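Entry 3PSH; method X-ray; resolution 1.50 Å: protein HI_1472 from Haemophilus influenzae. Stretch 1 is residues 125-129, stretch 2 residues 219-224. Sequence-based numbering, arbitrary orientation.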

# COMPACT_ATOMS: atom_id res chain seq x y z
N LEU A 125 -3.18 -7.10 12.55
CA LEU A 125 -3.10 -5.77 11.85
C LEU A 125 -1.61 -5.35 11.80
O LEU A 125 -1.09 -4.84 10.80
N ASN A 126 -0.92 -5.55 12.96
CA ASN A 126 0.49 -5.07 13.14
C ASN A 126 1.36 -6.20 13.54
O ASN A 126 1.41 -6.60 14.74
N PRO A 127 2.00 -6.84 12.56
CA PRO A 127 2.79 -8.10 12.79
C PRO A 127 4.17 -7.80 13.35
O PRO A 127 4.62 -6.63 13.30
N THR A 128 4.78 -8.81 13.93
CA THR A 128 6.21 -8.88 14.30
C THR A 128 6.83 -9.89 13.28
O THR A 128 6.44 -11.08 13.21
N LEU A 129 7.81 -9.40 12.53
CA LEU A 129 8.36 -10.12 11.41
C LEU A 129 9.87 -10.18 11.53
O LEU A 129 10.53 -9.16 11.75
N ILE A 219 8.11 2.01 17.96
CA ILE A 219 6.70 1.85 17.62
C ILE A 219 6.48 0.61 16.83
O ILE A 219 7.21 0.26 15.93
N LYS A 220 5.38 -0.08 17.18
CA LYS A 220 4.97 -1.26 16.42
C LYS A 220 3.79 -0.97 15.50
O LYS A 220 2.66 -0.66 15.97
N GLY A 221 4.06 -1.04 14.18
CA GLY A 221 2.99 -0.83 13.22
C GLY A 221 2.31 0.51 13.32
O GLY A 221 2.97 1.56 13.53
N PHE A 222 1.03 0.57 13.03
CA PHE A 222 0.44 1.87 12.80
C PHE A 222 -0.11 2.35 14.14
O PHE A 222 -0.97 1.69 14.76
N LYS A 223 0.42 3.47 14.66
CA LYS A 223 0.01 3.95 16.01
C LYS A 223 -0.12 5.46 16.08
O LYS A 223 0.55 6.15 15.28
N GLN A 224 -0.93 5.97 17.03
CA GLN A 224 -0.88 7.39 17.40
C GLN A 224 0.25 7.59 18.38
O GLN A 224 0.38 6.81 19.36

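The striking feature of this contact is a glycine that leaves room for an asparagine. Asn126 and Gly221 bring their CA atoms to 4.9 Å, and a CB built on Gly221 would point toward Asn126 and lie 2.2 Å from its ND2, a clash. The backbone of Gly221, with phi near 58° and psi near -147°, also takes a positive phi that by itself favours glycine. In the space so left, Asn126 ND2 sits 3.5 Å from Gly221 CA.

Asn126 is the one side chain whose CA-to-CB bond points toward the other stretch, and it has the most surface covered there. Its chi1 is m, with chi2 near 124°, and the short, planar amide reaches the backbone where the strand begins at Phe222: ND2 of Asn126 lies 3.0 Å from N of Phe222. The amide is probably turned over in the model, so the identity of its two terminal atoms should not be relied on.

Lys220 leaves its backbone sideways, but its chain, t at all four chi angles, is long enough to bring its end, CE and NZ, close to the first stretch. Its CE lies 3.3 Å from Asn126 O and 3.4 Å from Thr128 OG1. A water also joins the stretches: it accepts a hydrogen bond from Lys220 NZ at 2.5 Å and is hydrogen-bonded to Thr128 OG1 at 2.9 Å. Thr128, chi1 m, suits this exposed position with a short side chain that offers a hydroxyl.

Lys223 (m, m, t, p) starts sideways and its end comes nearer the first stretch; the long chain suits a donor reaching a carbonyl in its own stretch, and NZ of Lys223 donates a hydrogen bond to Lys220 O at 2.9 Å. The CA-to-CB bond of Phe222 points sideways and, with chi1 t, the ring leads off from the first stretch, so that the residue meets Asn126 mainly through its backbone N. The CA-to-CB bond of Pro127 points away, and its ring stays more than 6 Å from the second stretch.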

# COMPACT_ATOMS: atom_id res chain seq x y z
CB LEU A 125 -3.94 -4.77 12.61
CG LEU A 125 -3.77 -3.28 12.27
CD1 LEU A 125 -4.10 -2.87 10.75
CD2 LEU A 125 -4.66 -2.62 13.41
CB ASN A 126 0.54 -4.00 14.29
CG ASN A 126 -0.35 -2.78 14.02
OD1 ASN A 126 -1.25 -2.41 14.83
ND2 ASN A 126 -0.19 -2.19 12.85
CB PRO A 127 2.94 -8.71 11.44
CG PRO A 127 2.85 -7.49 10.47
CD PRO A 127 1.95 -6.44 11.12
CB THR A 128 6.37 -9.44 15.75
OG1 THR A 128 5.70 -8.57 16.64
CG2 THR A 128 7.82 -9.61 16.12
CB LEU A 129 8.01 -9.45 10.09
CG LEU A 129 6.53 -9.29 9.83
CD1 LEU A 129 6.43 -8.29 8.66
CD2 LEU A 129 5.82 -10.61 9.51
CB ILE A 219 6.10 3.13 16.88
CG1 ILE A 219 6.45 4.45 17.59
CG2 ILE A 219 4.54 3.05 16.80
CD1 ILE A 219 5.98 4.51 19.09
CB LYS A 220 4.60 -2.36 17.43
CG LYS A 220 4.37 -3.74 16.75
CD LYS A 220 3.55 -4.63 17.77
CE LYS A 220 3.47 -6.05 17.20
NZ LYS A 220 2.98 -7.07 18.13
CB PHE A 222 -0.64 1.86 11.70
CG PHE A 222 -1.27 3.25 11.51
CD1 PHE A 222 -0.58 4.28 10.83
CD2 PHE A 222 -2.44 3.58 12.26
CE1 PHE A 222 -1.08 5.56 10.76
CE2 PHE A 222 -2.95 4.86 12.19
CZ PHE A 222 -2.28 5.86 11.45
CB LYS A 223 0.98 3.50 17.11
CG LYS A 223 1.07 1.98 17.34
CD LYS A 223 -0.21 1.42 17.95
CE LYS A 223 -0.22 -0.12 17.81
NZ LYS A 223 0.96 -0.93 18.25
CB GLN A 224 -2.18 7.84 18.10
CG GLN A 224 -2.23 9.39 18.32
CD GLN A 224 -3.59 9.93 18.77
OE1 GLN A 224 -4.11 9.50 19.80
NE2 GLN A 224 -4.15 10.88 18.01
O HOH W 1 2.96 -9.40 17.24